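Local structure of type-iv like pilin ttha1222 (Thermus thermophilus, 5G2F) at residues T31-L37 with A49-Y54; A6-Y10 with G41-V47. The protein is a type IV-like competence pilin, probably taking part in DNA uptake during natural transformation, here as its soluble domain without the N-terminal segment. The contacts are given in a common frame with arbitrary orientation. Numbering follows the deposited sequence.

Contact 1 of 2, residues T31-L37 with A49-Y54; sequences THLTDCL and ACTITY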
ATOM      1  N   THR A  31       0.676  -9.093   5.289  1.00 29.87           N
ATOM      2  CA  THR A  31       1.770  -8.309   5.873  1.00 31.72           C
ATOM      3  C   THR A  31       2.553  -7.451   4.861  1.00 32.04           C
ATOM      4  O   THR A  31       3.627  -6.950   5.159  1.00 31.45           O
ATOM      5  CB  THR A  31       2.732  -9.306   6.608  1.00 31.09           C
ATOM      6  OG1 THR A  31       3.192 -10.250   5.659  1.00 32.87           O
ATOM      7  CG2 THR A  31       2.041  -9.984   7.724  1.00 34.21           C
ATOM      8  N   HIS A  32       2.022  -7.244   3.657  1.00 34.08           N
ATOM      9  CA  HIS A  32       2.707  -6.380   2.660  1.00 37.95           C
ATOM     10  C   HIS A  32       2.050  -5.008   2.501  1.00 37.37           C
ATOM     11  O   HIS A  32       2.511  -4.163   1.759  1.00 37.47           O
ATOM     12  CB  HIS A  32       2.822  -7.127   1.351  1.00 43.36           C
ATOM     13  CG  HIS A  32       3.492  -8.456   1.509  1.00 52.24           C
ATOM     14  ND1 HIS A  32       4.850  -8.583   1.722  1.00 57.57           N
ATOM     15  CD2 HIS A  32       2.989  -9.715   1.543  1.00 60.14           C
ATOM     16  CE1 HIS A  32       5.158  -9.863   1.848  1.00 59.71           C
ATOM     17  NE2 HIS A  32       4.048 -10.571   1.734  1.00 63.67           N
ATOM     18  N   LEU A  33       0.963  -4.761   3.222  1.00 35.85           N
ATOM     19  CA  LEU A  33       0.342  -3.420   3.151  1.00 36.24           C
ATOM     20  C   LEU A  33       1.034  -2.537   4.209  1.00 37.32           C
ATOM     21  O   LEU A  33       0.631  -2.527   5.390  1.00 36.36           O
ATOM     22  CB  LEU A  33      -1.148  -3.559   3.400  1.00 34.23           C
ATOM     23  CG  LEU A  33      -2.016  -2.301   3.281  1.00 37.57           C
ATOM     24  CD1 LEU A  33      -1.857  -1.572   1.955  1.00 41.85           C
ATOM     25  CD2 LEU A  33      -3.478  -2.642   3.498  1.00 36.61           C
ATOM     26  N   THR A  34       2.092  -1.839   3.806  1.00 34.50           N
ATOM     27  CA  THR A  34       2.963  -1.190   4.772  1.00 35.20           C
ATOM     28  C   THR A  34       2.842   0.320   4.849  1.00 35.40           C
ATOM     29  O   THR A  34       3.582   0.995   5.598  1.00 32.70           O
ATOM     30  CB  THR A  34       4.427  -1.532   4.479  1.00 37.80           C
ATOM     31  OG1 THR A  34       4.640  -1.332   3.084  1.00 38.12           O
ATOM     32  CG2 THR A  34       4.726  -2.986   4.856  1.00 38.95           C
ATOM     33  N   ASP A  35       1.993   0.911   4.015  1.00 39.34           N
ATOM     34  CA  ASP A  35       1.749   2.327   4.236  1.00 39.37           C
ATOM     35  C   ASP A  35       0.289   2.586   4.355  1.00 38.99           C
ATOM     36  O   ASP A  35      -0.549   1.840   3.856  1.00 39.68           O
ATOM     37  CB  ASP A  35       2.338   3.195   3.168  1.00 43.40           C
ATOM     38  CG  ASP A  35       1.405   3.314   1.978  1.00 44.79           C
ATOM     39  OD1 ASP A  35       1.522   2.402   1.153  1.00 44.17           O
ATOM     40  OD2 ASP A  35       0.523   4.228   1.941  1.00 44.99           O
ATOM     41  N   CYS A  36      -0.008   3.656   5.054  1.00 37.49           N
ATOM     42  CA  CYS A  36      -1.378   4.032   5.301  1.00 37.77           C
ATOM     43  C   CYS A  36      -1.639   5.476   4.877  1.00 37.71           C
ATOM     44  O   CYS A  36      -2.502   6.132   5.427  1.00 38.48           O
ATOM     45  CB  CYS A  36      -1.763   3.754   6.759  1.00 38.20           C
ATOM     46  SG  CYS A  36      -0.513   4.050   8.024  1.00 36.66           S
ATOM     47  N   LEU A  37      -0.887   5.975   3.896  1.00 40.89           N
ATOM     48  CA  LEU A  37      -1.233   7.284   3.327  1.00 42.00           C
ATOM     49  C   LEU A  37      -2.466   7.180   2.425  1.00 44.48           C
ATOM     50  O   LEU A  37      -3.181   8.180   2.211  1.00 47.41           O
ATOM     51  CB  LEU A  37      -0.075   7.907   2.561  1.00 45.78           C
ATOM     52  CG  LEU A  37       1.081   8.409   3.421  1.00 47.18           C
ATOM     53  CD1 LEU A  37       2.228   8.839   2.526  1.00 51.60           C
ATOM     54  CD2 LEU A  37       0.665   9.543   4.374  1.00 47.52           C
ATOM     55  N   ALA A  49       2.785  11.378   7.109  1.00 41.60           N
ATOM     56  CA  ALA A  49       3.468  10.116   6.895  1.00 40.28           C
ATOM     57  C   ALA A  49       2.702   9.058   7.716  1.00 38.50           C
ATOM     58  O   ALA A  49       2.109   9.393   8.745  1.00 38.63           O
ATOM     59  CB  ALA A  49       4.917  10.176   7.337  1.00 42.07           C
ATOM     60  N   CYS A  50       2.633   7.845   7.192  1.00 37.50           N
ATOM     61  CA  CYS A  50       1.896   6.774   7.830  1.00 37.22           C
ATOM     62  C   CYS A  50       2.426   5.425   7.376  1.00 37.98           C
ATOM     63  O   CYS A  50       2.317   5.073   6.205  1.00 36.81           O
ATOM     64  CB  CYS A  50       0.401   6.913   7.542  1.00 38.25           C
ATOM     65  SG  CYS A  50      -0.729   5.991   8.636  1.00 39.37           S
ATOM     66  N   THR A  51       2.990   4.657   8.298  1.00 34.40           N
ATOM     67  CA  THR A  51       3.591   3.375   7.952  1.00 34.72           C
ATOM     68  C   THR A  51       3.051   2.292   8.873  1.00 33.16           C
ATOM     69  O   THR A  51       2.749   2.564  10.055  1.00 33.15           O
ATOM     70  CB  THR A  51       5.138   3.373   8.095  1.00 37.55           C
ATOM     71  OG1 THR A  51       5.473   3.634   9.443  1.00 42.48           O
ATOM     72  CG2 THR A  51       5.763   4.429   7.270  1.00 40.24           C
ATOM     73  N   ILE A  52       2.954   1.086   8.339  1.00 29.12           N
ATOM     74  CA  ILE A  52       2.509  -0.057   9.125  1.00 30.13           C
ATOM     75  C   ILE A  52       3.651  -1.043   9.138  1.00 30.49           C
ATOM     76  O   ILE A  52       4.170  -1.394   8.071  1.00 29.76           O
ATOM     77  CB  ILE A  52       1.259  -0.726   8.519  1.00 29.15           C
ATOM     78  CG1 ILE A  52       0.138   0.302   8.363  1.00 31.35           C
ATOM     79  CG2 ILE A  52       0.849  -1.924   9.384  1.00 28.93           C
ATOM     80  CD1 ILE A  52      -0.984  -0.139   7.398  1.00 29.89           C
ATOM     81  N   THR A  53       4.054  -1.454  10.324  1.00 27.06           N
ATOM     82  CA  THR A  53       5.090  -2.432  10.509  1.00 27.90           C
ATOM     83  C   THR A  53       4.474  -3.707  11.082  1.00 28.92           C
ATOM     84  O   THR A  53       3.822  -3.673  12.147  1.00 26.94           O
ATOM     85  CB  THR A  53       6.160  -1.888  11.477  1.00 29.55           C
ATOM     86  OG1 THR A  53       6.743  -0.699  10.922  1.00 30.88           O
ATOM     87  CG2 THR A  53       7.293  -2.914  11.736  1.00 30.41           C
ATOM     88  N   TYR A  54       4.743  -4.850  10.440  1.00 28.18           N
ATOM     89  CA  TYR A  54       4.282  -6.132  10.977  1.00 28.42           C
ATOM     90  C   TYR A  54       5.409  -6.829  11.740  1.00 28.97           C
ATOM     91  O   TYR A  54       6.478  -7.085  11.179  1.00 29.37           O
ATOM     92  CB  TYR A  54       3.725  -7.010   9.834  1.00 29.06           C
ATOM     93  CG  TYR A  54       2.627  -6.329   9.060  1.00 26.62           C
ATOM     94  CD1 TYR A  54       2.906  -5.417   8.002  1.00 30.97           C
ATOM     95  CD2 TYR A  54       1.314  -6.490   9.428  1.00 28.31           C
ATOM     96  CE1 TYR A  54       1.889  -4.753   7.321  1.00 29.04           C
ATOM     97  CE2 TYR A  54       0.291  -5.849   8.754  1.00 28.70           C
ATOM     98  CZ  TYR A  54       0.566  -4.984   7.701  1.00 30.78           C
ATOM     99  OH  TYR A  54      -0.453  -4.325   7.059  1.00 30.09           O
TER

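Contact 2 of 2, residues A6-Y10 with G41-V47; sequences AGQSY and GQRPKTV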
ATOM      1  N   ALA A   6      -7.584  14.514  15.150  1.00 48.52           N
ATOM      2  CA  ALA A   6      -7.903  14.019  13.810  1.00 47.65           C
ATOM      3  C   ALA A   6      -6.930  12.921  13.410  1.00 44.90           C
ATOM      4  O   ALA A   6      -7.321  11.923  12.805  1.00 40.73           O
ATOM      5  CB  ALA A   6      -7.904  15.156  12.788  1.00 49.82           C
ATOM      6  N   GLY A   7      -5.657  13.093  13.756  1.00 44.26           N
ATOM      7  CA  GLY A   7      -4.634  12.087  13.413  1.00 42.38           C
ATOM      8  C   GLY A   7      -4.847  10.816  14.194  1.00 40.35           C
ATOM      9  O   GLY A   7      -4.770   9.722  13.646  1.00 37.45           O
ATOM     10  N   GLN A   8      -5.139  10.967  15.486  1.00 39.71           N
ATOM     11  CA  GLN A   8      -5.479   9.826  16.319  1.00 39.15           C
ATOM     12  C   GLN A   8      -6.664   9.033  15.804  1.00 39.18           C
ATOM     13  O   GLN A   8      -6.599   7.802  15.682  1.00 37.15           O
ATOM     14  CB  GLN A   8      -5.740  10.272  17.755  1.00 41.83           C
ATOM     15  CG  GLN A   8      -4.488  10.663  18.523  1.00 42.89           C
ATOM     16  CD  GLN A   8      -4.791  11.298  19.880  1.00 47.87           C
ATOM     17  OE1 GLN A   8      -5.799  11.997  20.044  1.00 50.16           O
ATOM     18  NE2 GLN A   8      -3.905  11.086  20.855  1.00 48.12           N
ATOM     19  N   SER A   9      -7.735   9.732  15.469  1.00 39.30           N
ATOM     20  CA  SER A   9      -8.912   9.108  14.887  1.00 39.35           C
ATOM     21  C   SER A   9      -8.581   8.359  13.583  1.00 38.00           C
ATOM     22  O   SER A   9      -9.057   7.237  13.350  1.00 38.51           O
ATOM     23  CB  SER A   9      -9.990  10.203  14.696  1.00 42.85           C
ATOM     24  OG  SER A   9     -11.165   9.684  14.096  1.00 47.59           O
ATOM     25  N   TYR A  10      -7.742   8.941  12.733  1.00 37.60           N
ATOM     26  CA  TYR A  10      -7.336   8.266  11.491  1.00 35.63           C
ATOM     27  C   TYR A  10      -6.583   6.978  11.752  1.00 34.38           C
ATOM     28  O   TYR A  10      -6.884   5.935  11.177  1.00 32.18           O
ATOM     29  CB  TYR A  10      -6.479   9.198  10.633  1.00 37.82           C
ATOM     30  CG  TYR A  10      -6.077   8.606   9.337  1.00 35.69           C
ATOM     31  CD1 TYR A  10      -7.029   8.386   8.335  1.00 37.06           C
ATOM     32  CD2 TYR A  10      -4.774   8.221   9.098  1.00 34.40           C
ATOM     33  CE1 TYR A  10      -6.676   7.813   7.133  1.00 36.22           C
ATOM     34  CE2 TYR A  10      -4.409   7.647   7.893  1.00 35.66           C
ATOM     35  CZ  TYR A  10      -5.360   7.472   6.895  1.00 37.11           C
ATOM     36  OH  TYR A  10      -5.005   6.861   5.693  1.00 36.70           O
ATOM     37  N   GLY A  41      -9.675   5.291   3.815  1.00 39.06           N
ATOM     38  CA  GLY A  41     -10.702   6.288   3.976  1.00 40.88           C
ATOM     39  C   GLY A  41     -10.068   7.646   3.858  1.00 42.65           C
ATOM     40  O   GLY A  41      -8.934   7.784   3.398  1.00 43.92           O
ATOM     41  N   GLN A  42     -10.828   8.665   4.227  1.00 46.87           N
ATOM     42  CA  GLN A  42     -10.360  10.033   4.139  1.00 47.46           C
ATOM     43  C   GLN A  42      -9.211  10.239   5.126  1.00 45.83           C
ATOM     44  O   GLN A  42      -9.363   9.982   6.296  1.00 47.41           O
ATOM     45  CB  GLN A  42     -11.516  10.970   4.462  1.00 52.95           C
ATOM     46  CG  GLN A  42     -11.130  12.442   4.552  1.00 58.98           C
ATOM     47  CD  GLN A  42     -10.730  13.067   3.223  1.00 66.34           C
ATOM     48  OE1 GLN A  42     -11.170  12.634   2.146  1.00 69.44           O
ATOM     49  NE2 GLN A  42      -9.892  14.099   3.299  1.00 67.99           N
ATOM     50  N   ARG A  43      -8.066  10.698   4.643  1.00 45.06           N
ATOM     51  CA  ARG A  43      -6.910  10.979   5.496  1.00 43.23           C
ATOM     52  C   ARG A  43      -6.842  12.479   5.803  1.00 45.52           C
ATOM     53  O   ARG A  43      -6.741  13.289   4.885  1.00 46.32           O
ATOM     54  CB  ARG A  43      -5.604  10.520   4.821  1.00 43.45           C
ATOM     55  CG  ARG A  43      -4.363  10.850   5.645  1.00 46.39           C
ATOM     56  CD  ARG A  43      -3.050  10.293   5.090  1.00 47.14           C
ATOM     57  NE  ARG A  43      -2.869  10.556   3.666  1.00 52.28           N
ATOM     58  CZ  ARG A  43      -2.445  11.710   3.171  1.00 53.48           C
ATOM     59  NH1 ARG A  43      -2.172  12.735   3.961  1.00 54.68           N
ATOM     60  NH2 ARG A  43      -2.324  11.844   1.862  1.00 57.94           N
ATOM     61  N   PRO A  44      -6.922  12.876   7.081  1.00 46.14           N
ATOM     62  CA  PRO A  44      -6.780  14.319   7.373  1.00 50.20           C
ATOM     63  C   PRO A  44      -5.410  14.854   6.921  1.00 51.00           C
ATOM     64  O   PRO A  44      -4.424  14.131   6.959  1.00 49.82           O
ATOM     65  CB  PRO A  44      -6.923  14.404   8.907  1.00 51.51           C
ATOM     66  CG  PRO A  44      -7.533  13.105   9.323  1.00 50.50           C
ATOM     67  CD  PRO A  44      -7.149  12.082   8.299  1.00 47.97           C
ATOM     68  N   LYS A  45      -5.335  16.109   6.499  1.00 53.66           N
ATOM     69  CA  LYS A  45      -4.099  16.602   5.887  1.00 54.49           C
ATOM     70  C   LYS A  45      -2.988  16.729   6.924  1.00 53.11           C
ATOM     71  O   LYS A  45      -1.818  16.701   6.576  1.00 51.16           O
ATOM     72  CB  LYS A  45      -4.332  17.904   5.098  1.00 61.05           C
ATOM     73  CG  LYS A  45      -4.826  19.064   5.924  1.00 65.48           C
ATOM     74  CD  LYS A  45      -5.022  20.322   5.064  1.00 69.83           C
ATOM     75  CE  LYS A  45      -5.918  21.325   5.774  1.00 74.19           C
ATOM     76  NZ  LYS A  45      -5.449  21.555   7.171  1.00 75.72           N
ATOM     77  N   THR A  46      -3.340  16.785   8.207  1.00 52.67           N
ATOM     78  CA  THR A  46      -2.325  16.739   9.267  1.00 53.52           C
ATOM     79  C   THR A  46      -1.436  15.481   9.190  1.00 51.70           C
ATOM     80  O   THR A  46      -0.266  15.518   9.587  1.00 52.04           O
ATOM     81  CB  THR A  46      -2.931  16.893  10.698  1.00 54.61           C
ATOM     82  OG1 THR A  46      -1.876  17.004  11.664  1.00 56.65           O
ATOM     83  CG2 THR A  46      -3.809  15.711  11.093  1.00 52.41           C
ATOM     84  N   VAL A  47      -1.981  14.375   8.693  1.00 49.30           N
ATOM     85  CA  VAL A  47      -1.196  13.149   8.578  1.00 45.95           C
ATOM     86  C   VAL A  47      -0.309  13.211   7.339  1.00 47.59           C
ATOM     87  O   VAL A  47      -0.788  13.103   6.213  1.00 48.38           O
ATOM     88  CB  VAL A  47      -2.071  11.900   8.518  1.00 44.86           C
ATOM     89  CG1 VAL A  47      -1.200  10.658   8.459  1.00 41.74           C
ATOM     90  CG2 VAL A  47      -2.996  11.842   9.736  1.00 43.69           C
TER
HETATM   91  O   HOH W   1      -6.400   6.789   3.277  1.00 39.47           O

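Contact 1 of 2, residues T31-L37 with A49-Y54
Residues 31-37 form no regular strand, yet they run antiparallel to the edge of strand 49-54. The backbones are joined by a single beta bridge at D35 and T51, whose CA atoms lie 4.3 Å apart. Two hydrogen bonds flank it. I52 N donates to T34 O at 2.8 Å, and C36 N donates to C50 O at 3.0 Å; both are nearly straight. The same two carbonyls also receive CA-H...O contacts: T51 CA lies 3.3 Å from T34 O, and D35 CA lies 3.4 Å from C50 O. Beyond the bridge the pairing passes to a side chain. Y54 OH donates to L33 O at 2.7 Å, which satisfies a carbonyl that the strand backbone does not reach. C36 O and L37 O pair with Y10 OH and R43 NE. The Y54 ring also carries T31 CA over its face, 3.7 Å from the centroid, in a CH-pi contact. D35 OD2 accepts from L37 N at 3.0 Å, an Asx turn. Its OD1 makes a salt bridge with R12 of the second subunit. Next to the bridge, the disulfide C36 SG-C50 SG (2.0 Å, chi3 -91°) ties the loop after helix 3-19 covalently to strand 47-54, an edge strand of the pilin sheet. C36 SG also packs on I52 CG1 at 3.8 Å. The other edge of strand 47-54 is hydrogen-bonded to strand 60-66 through A49, T51 and T53. C36, C50, I52 and Y54 pack on helix 3-19, touching V14, Y10 and L18.

Contact 2 of 2, residues A6-Y10 with G41-V47
Y10 lays its ring against R43 and P44. R43 CG sits over one ring face, 4.0 Å from the centroid, in a CH-pi contact. P44 CD comes within 3.7 Å of Y10 CD1, and V47 CG2 within 4.1 Å of Y10 CD2. One helical turn earlier, A6 meets the same proline, with A6 CB 4.0 Å from P44 CG. G7 has no side chain, and its CA approaches V47 CG2 to 4.0 Å. This joins the N-terminal part of helix 3-19 to the loop leading into strand 47-54, within the pilin arrangement of a helix packed on an antiparallel sheet. The loop enters that strand through a type I beta turn from P44 to V47, closed by V47 N donating to P44 O at 3.0 Å. The polar link between the segments is a water. It donates to Y10 OH at 2.8 Å and to G41 O at 2.7 Å. Y10 OH is also hydrogen-bonded to C36 O. R43 NE donates to L37 O, while R43 NH1 makes a weak bond to V47 O at 2.7 Å. T46 OG1 bonds to D67 O, and T46 and V47 both touch L66 of strand 60-66.

The two contacts have centres about 15 Å apart, and they touch directly. Two probable hydrogen bonds join them: C36 O with Y10 OH at 2.6 Å, and L37 O with R43 NE at 2.8 Å. Y10 also packs beside the disulfide, with its CE2 4.1 Å from C50 SG. The end of segment 31-37 is therefore held by the strand in contact 1 and by polar side chains of contact 2. Along the chain the segments alternate: 6-10, 31-37, 41-47, 49-54. The long loop between helix 3-19 and strand 47-54 thus meets the strand first and the helix later. Both contacts lie within the pilin family region.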